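Local coordinates for protein flavoredoxin (Methanosarcina acetivorans, PDB 3BNK) that binds flavin mononucleotide as its cofactor and probably serves as an electron-transfer flavoprotein of the flavin reductase-like family, at the interface of chains A and B. Sequence-based numbering; all coordinates share one arbitrary frame. Chains: chain A/B, Flavoredoxin.

Contact 1: the interface of chains A and B. Residues chain A 3, 5, 7; chain B 142-144, 147, 150.
A:Ile5 and B:Leu147 reach toward each other tip to tip, the end methyl CD1 of the isoleucine meeting the leucine branch CD1 at 3.5 Å, a tight fit for two methyl groups. The leucine is placed for this by a CG that stands anti to its carbonyl carbon (chi1 -53°). A second isoleucine comes to the same branch at a slant: A:Ile7 offers its CG2 methyl, 3.9 Å from B:Leu147 CD1, so that one leucine methyl serves two neighbours of the partner chain. The longer arm of A:Ile7 points elsewhere, its CD1 lying over the backbone of B:Ser142, 3.9 Å from the amide N.

Beneath these side chains the backbones pair as in an antiparallel sheet. A:Ile5 N donates to B:Ser142 O at 2.8 Å, in a bond that is almost straight at the hydrogen (175°), and B:Ser142 N returns one to A:Ile5 O at 2.9 Å. This pair of hydrogen bonds fixes the register, and with it which methyl groups can meet. Toward A:Glu3 and B:Glu143 the contact thins, with CG of the latter 4.1 Å from the carbonyl O of the former. In the fold, the short N-terminal strand 5-7 of chain A adds itself to the end of strand 130-142 of chain B, while B:Leu147 comes from the brief strand 147-148 that follows the 3-10 helix 144-146.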
ATOM      1  N   GLU A   3      17.119   4.744 -22.457  1.00 41.36           N
ATOM      2  CA  GLU A   3      16.405   3.487 -22.711  1.00 40.88           C
ATOM      3  C   GLU A   3      15.980   2.773 -21.413  1.00 39.61           C
ATOM      4  O   GLU A   3      16.613   2.943 -20.363  1.00 39.39           O
ATOM      5  CB  GLU A   3      17.279   2.552 -23.568  1.00 40.79           C
ATOM      6  CG  GLU A   3      17.696   3.132 -24.930  1.00 42.07           C
ATOM      7  CD  GLU A   3      18.412   2.118 -25.831  1.00 42.80           C
ATOM      8  OE1 GLU A   3      18.125   0.895 -25.720  1.00 44.94           O
ATOM      9  OE2 GLU A   3      19.258   2.551 -26.660  1.00 44.27           O
ATOM     10  N   ILE A   5      15.693  -0.260 -18.861  1.00 35.39           N
ATOM     11  CA  ILE A   5      16.519  -1.408 -18.493  1.00 34.70           C
ATOM     12  C   ILE A   5      15.801  -2.283 -17.464  1.00 34.19           C
ATOM     13  O   ILE A   5      15.176  -1.766 -16.530  1.00 34.21           O
ATOM     14  CB  ILE A   5      17.924  -0.982 -17.988  1.00 34.76           C
ATOM     15  CG1 ILE A   5      17.828  -0.172 -16.688  1.00 34.35           C
ATOM     16  CG2 ILE A   5      18.678  -0.201 -19.090  1.00 34.77           C
ATOM     17  CD1 ILE A   5      19.033  -0.338 -15.772  1.00 35.19           C
ATOM     18  N   ILE A   7      15.352  -4.561 -14.339  1.00 31.57           N
ATOM     19  CA  ILE A   7      15.947  -4.751 -13.025  1.00 30.80           C
ATOM     20  C   ILE A   7      15.285  -5.959 -12.364  1.00 30.54           C
ATOM     21  O   ILE A   7      14.408  -6.597 -12.967  1.00 30.15           O
ATOM     22  CB  ILE A   7      15.881  -3.454 -12.116  1.00 30.83           C
ATOM     23  CG1 ILE A   7      14.498  -3.262 -11.458  1.00 31.13           C
ATOM     24  CG2 ILE A   7      16.397  -2.205 -12.876  1.00 30.10           C
ATOM     25  CD1 ILE A   7      13.546  -2.354 -12.185  1.00 31.34           C
TER
ATOM     26  N   SER B 142      13.248   0.029 -15.206  1.00 23.97           N
ATOM     27  CA  SER B 142      13.519   1.419 -14.883  1.00 25.27           C
ATOM     28  C   SER B 142      14.557   1.985 -15.848  1.00 26.40           C
ATOM     29  O   SER B 142      14.692   1.515 -16.979  1.00 26.32           O
ATOM     30  CB  SER B 142      13.970   1.571 -13.425  1.00 25.35           C
ATOM     31  OG  SER B 142      13.997   2.937 -13.047  1.00 25.32           O
ATOM     32  N   GLU B 143      15.259   3.024 -15.406  1.00 27.84           N
ATOM     33  CA  GLU B 143      16.339   3.640 -16.179  1.00 29.06           C
ATOM     34  C   GLU B 143      17.500   3.886 -15.216  1.00 29.47           C
ATOM     35  O   GLU B 143      17.300   3.973 -13.997  1.00 28.92           O
ATOM     36  CB  GLU B 143      15.869   4.952 -16.812  1.00 29.15           C
ATOM     37  CG  GLU B 143      14.505   4.867 -17.480  1.00 31.36           C
ATOM     38  CD  GLU B 143      14.031   6.180 -18.040  1.00 33.48           C
ATOM     39  OE1 GLU B 143      14.866   7.094 -18.224  1.00 33.92           O
ATOM     40  OE2 GLU B 143      12.810   6.297 -18.300  1.00 35.89           O
ATOM     41  N   GLU B 144      18.712   3.987 -15.760  1.00 30.47           N
ATOM     42  CA  GLU B 144      19.917   4.147 -14.933  1.00 30.96           C
ATOM     43  C   GLU B 144      19.805   5.343 -13.975  1.00 30.29           C
ATOM     44  O   GLU B 144      20.244   5.255 -12.820  1.00 30.15           O
ATOM     45  CB  GLU B 144      21.180   4.228 -15.815  1.00 31.51           C
ATOM     46  CG  GLU B 144      22.524   4.206 -15.056  1.00 34.29           C
ATOM     47  CD  GLU B 144      23.144   5.606 -14.860  1.00 39.04           C
ATOM     48  OE1 GLU B 144      24.327   5.796 -15.245  1.00 40.11           O
ATOM     49  OE2 GLU B 144      22.465   6.518 -14.325  1.00 40.38           O
ATOM     50  N   LEU B 147      18.376   4.699 -10.480  1.00 27.86           N
ATOM     51  CA  LEU B 147      18.946   3.592  -9.715  1.00 28.31           C
ATOM     52  C   LEU B 147      20.154   3.993  -8.882  1.00 28.68           C
ATOM     53  O   LEU B 147      20.953   4.837  -9.292  1.00 28.62           O
ATOM     54  CB  LEU B 147      19.307   2.418 -10.639  1.00 28.08           C
ATOM     55  CG  LEU B 147      18.215   1.886 -11.573  1.00 28.05           C
ATOM     56  CD1 LEU B 147      18.804   0.838 -12.502  1.00 27.73           C
ATOM     57  CD2 LEU B 147      17.027   1.319 -10.818  1.00 26.48           C
ATOM     58  N   GLY B 150      22.104  -0.488  -8.683  1.00 30.99           N
ATOM     59  CA  GLY B 150      21.167  -1.417  -9.344  1.00 29.91           C
ATOM     60  C   GLY B 150      19.697  -1.395  -8.918  1.00 29.17           C
ATOM     61  O   GLY B 150      18.870  -2.079  -9.521  1.00 28.53           O
TER

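Contact 2: the interface of chains A and B. Residues chain A 115, 117, 137, 140-141; chain B 7-8, 11, 14.
B:Val11 pushes its two methyl groups into a hydrophobic patch of chain A, and here the contact is tightest. Its CG1 meets A:Leu117 CD2 tip to tip at 3.5 Å, closer than methyl groups usually sit. The other branch, CG2, touches both A:Leu117 CD2 and A:Leu115 CD2, 3.8 Å from the latter, which it again meets end to end. CG1 in turn rests on the methyl of A:Ala140, so the valine is wedged among A:Leu117, A:Leu115 and A:Ala140. The valine's chi1 of 20° is nearly eclipsed, which may be a price of this fit. At the rim A:Leu115 CD2 also comes in above the ring plane of B:Tyr14, off to the side of CD1, the two side chains crossing at about a right angle.

B:Ile7 forms the other flank. Its CG1 is set between backbone N and carbonyl carbon (chi1 73°), which folds the CD1 methyl back over A:Ala140, 3.6 Å from that residue's CB and against its backbone carbonyl. CD1 also lies against the backbone of A:Tyr141. The same carbonyl joins the strands, B:Ile7 N donating to A:Ala140 O at 2.9 Å with the donor tilted 33° from the carbonyl plane. Putting an alanine in place of B:Ile7 would probably open a gap over A:Ala140 and the backbone of A:Tyr141, leaving the CB of A:Ala140 with B:Val11 but without the isoleucine CD1 methyl.

On the other side of this backbone pairing, packing gives way to a watery contact. Where a second direct backbone bond might be expected, water 1 is interposed instead: it lies 3.1 Å from A:Ala140 N and 2.6 Å from the carbonyl O of B:Ile7.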
ATOM      1  N   LEU A 115      -3.595   6.137  14.614  1.00 15.38           N
ATOM      2  CA  LEU A 115      -4.847   5.661  14.051  1.00 15.15           C
ATOM      3  C   LEU A 115      -4.864   4.148  14.200  1.00 15.15           C
ATOM      4  O   LEU A 115      -3.874   3.494  13.930  1.00 15.34           O
ATOM      5  CB  LEU A 115      -4.967   6.109  12.582  1.00 14.85           C
ATOM      6  CG  LEU A 115      -5.971   5.474  11.615  1.00 14.71           C
ATOM      7  CD1 LEU A 115      -7.435   5.637  12.115  1.00 13.68           C
ATOM      8  CD2 LEU A 115      -5.774   6.065  10.226  1.00 14.66           C
ATOM      9  N   LEU A 117      -7.060   0.604  13.386  1.00 14.99           N
ATOM     10  CA  LEU A 117      -8.139  -0.032  12.628  1.00 14.96           C
ATOM     11  C   LEU A 117      -8.378  -1.442  13.141  1.00 14.94           C
ATOM     12  O   LEU A 117      -7.491  -2.281  13.069  1.00 15.80           O
ATOM     13  CB  LEU A 117      -7.840  -0.021  11.114  1.00 14.76           C
ATOM     14  CG  LEU A 117      -7.328   1.301  10.516  1.00 13.33           C
ATOM     15  CD1 LEU A 117      -7.031   1.151   9.055  1.00 13.96           C
ATOM     16  CD2 LEU A 117      -8.297   2.472  10.745  1.00 13.11           C
ATOM     17  N   ILE A 137     -12.940  -3.385   8.204  1.00 16.18           N
ATOM     18  CA  ILE A 137     -12.765  -2.394   9.271  1.00 16.17           C
ATOM     19  C   ILE A 137     -14.105  -2.166   9.970  1.00 16.90           C
ATOM     20  O   ILE A 137     -14.998  -1.512   9.428  1.00 16.90           O
ATOM     21  CB  ILE A 137     -12.172  -1.027   8.780  1.00 16.31           C
ATOM     22  CG1 ILE A 137     -10.943  -1.236   7.871  1.00 15.28           C
ATOM     23  CG2 ILE A 137     -11.835  -0.138   9.991  1.00 15.89           C
ATOM     24  CD1 ILE A 137     -10.564   0.006   7.034  1.00 15.64           C
ATOM     25  N   ALA A 140     -12.789   2.095  13.991  1.00 18.99           N
ATOM     26  CA  ALA A 140     -11.593   2.901  13.728  1.00 19.26           C
ATOM     27  C   ALA A 140     -11.453   3.940  14.830  1.00 19.89           C
ATOM     28  O   ALA A 140     -12.453   4.578  15.210  1.00 19.73           O
ATOM     29  CB  ALA A 140     -11.670   3.562  12.348  1.00 18.80           C
ATOM     30  N   TYR A 141     -10.221   4.080  15.343  1.00 20.26           N
ATOM     31  CA  TYR A 141      -9.911   4.913  16.524  1.00 20.94           C
ATOM     32  C   TYR A 141      -8.826   5.922  16.227  1.00 21.14           C
ATOM     33  O   TYR A 141      -7.791   5.581  15.639  1.00 20.74           O
ATOM     34  CB  TYR A 141      -9.425   4.057  17.705  1.00 21.25           C
ATOM     35  CG  TYR A 141     -10.449   3.071  18.215  1.00 22.62           C
ATOM     36  CD1 TYR A 141     -10.636   1.838  17.587  1.00 21.56           C
ATOM     37  CD2 TYR A 141     -11.242   3.380  19.319  1.00 22.70           C
ATOM     38  CE1 TYR A 141     -11.586   0.949  18.047  1.00 22.05           C
ATOM     39  CE2 TYR A 141     -12.184   2.492  19.790  1.00 22.59           C
ATOM     40  CZ  TYR A 141     -12.346   1.281  19.150  1.00 22.29           C
ATOM     41  OH  TYR A 141     -13.289   0.407  19.620  1.00 25.08           O
TER
ATOM     42  N   ILE B   7     -14.095   6.895  14.893  1.00 20.00           N
ATOM     43  CA  ILE B   7     -14.323   7.640  13.648  1.00 19.55           C
ATOM     44  C   ILE B   7     -14.909   6.752  12.536  1.00 19.47           C
ATOM     45  O   ILE B   7     -15.057   5.539  12.711  1.00 19.47           O
ATOM     46  CB  ILE B   7     -13.046   8.428  13.155  1.00 19.42           C
ATOM     47  CG1 ILE B   7     -11.965   7.485  12.585  1.00 20.61           C
ATOM     48  CG2 ILE B   7     -12.512   9.381  14.243  1.00 19.07           C
ATOM     49  CD1 ILE B   7     -11.048   6.926  13.590  1.00 23.36           C
ATOM     50  N   ASN B   8     -15.254   7.376  11.409  1.00 19.37           N
ATOM     51  CA  ASN B   8     -15.775   6.681  10.228  1.00 19.47           C
ATOM     52  C   ASN B   8     -14.919   5.457   9.861  1.00 19.10           C
ATOM     53  O   ASN B   8     -13.698   5.582   9.679  1.00 18.50           O
ATOM     54  CB  ASN B   8     -15.847   7.664   9.045  1.00 19.74           C
ATOM     55  CG  ASN B   8     -16.545   7.085   7.823  1.00 21.80           C
ATOM     56  OD1 ASN B   8     -16.816   5.889   7.738  1.00 25.26           O
ATOM     57  ND2 ASN B   8     -16.819   7.939   6.855  1.00 24.51           N
ATOM     58  N   VAL B  11     -11.889   4.190   6.309  1.00 17.70           N
ATOM     59  CA  VAL B  11     -10.616   4.883   6.378  1.00 17.66           C
ATOM     60  C   VAL B  11      -9.637   4.301   5.374  1.00 17.72           C
ATOM     61  O   VAL B  11      -9.573   3.079   5.152  1.00 17.64           O
ATOM     62  CB  VAL B  11     -10.062   4.985   7.845  1.00 17.87           C
ATOM     63  CG1 VAL B  11     -10.704   3.961   8.762  1.00 16.71           C
ATOM     64  CG2 VAL B  11      -8.540   4.915   7.893  1.00 18.09           C
ATOM     65  N   TYR B  14      -2.838   5.768   5.173  1.00 13.88           N
ATOM     66  CA  TYR B  14      -2.123   7.052   5.300  1.00 14.47           C
ATOM     67  C   TYR B  14      -0.601   6.914   5.168  1.00 14.05           C
ATOM     68  O   TYR B  14       0.059   6.484   6.114  1.00 13.96           O
ATOM     69  CB  TYR B  14      -2.496   7.755   6.623  1.00 14.61           C
ATOM     70  CG  TYR B  14      -3.896   8.324   6.578  1.00 15.50           C
ATOM     71  CD1 TYR B  14      -5.004   7.509   6.784  1.00 14.29           C
ATOM     72  CD2 TYR B  14      -4.113   9.673   6.263  1.00 16.77           C
ATOM     73  CE1 TYR B  14      -6.309   8.022   6.700  1.00 14.20           C
ATOM     74  CE2 TYR B  14      -5.405  10.193   6.183  1.00 16.94           C
ATOM     75  CZ  TYR B  14      -6.497   9.362   6.398  1.00 16.60           C
ATOM     76  OH  TYR B  14      -7.771   9.878   6.299  1.00 17.50           O
TER
HETATM   77  O   HOH W   1     -15.573   3.364  14.057  1.00 13.23           O

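Contact 1 and contact 2 lie about 38 Å apart, between the centres of their C-alpha atoms, yet they draw on the same elements with the chains exchanged. In each, strand 5-7 of one subunit pairs antiparallel with the end of strand 130-142 of the other. The interface is two-fold symmetric, and the twin of contact 1, B:Ile5 with A:Ser142, lies directly beside the pairing of B:Ile7 with A:Ala140 in contact 2, on the same two strands. The contacts are thus complementary portions of one reciprocal arm exchange. Such mutual clasping by the N-terminal segments would help hold the deposited dimer together.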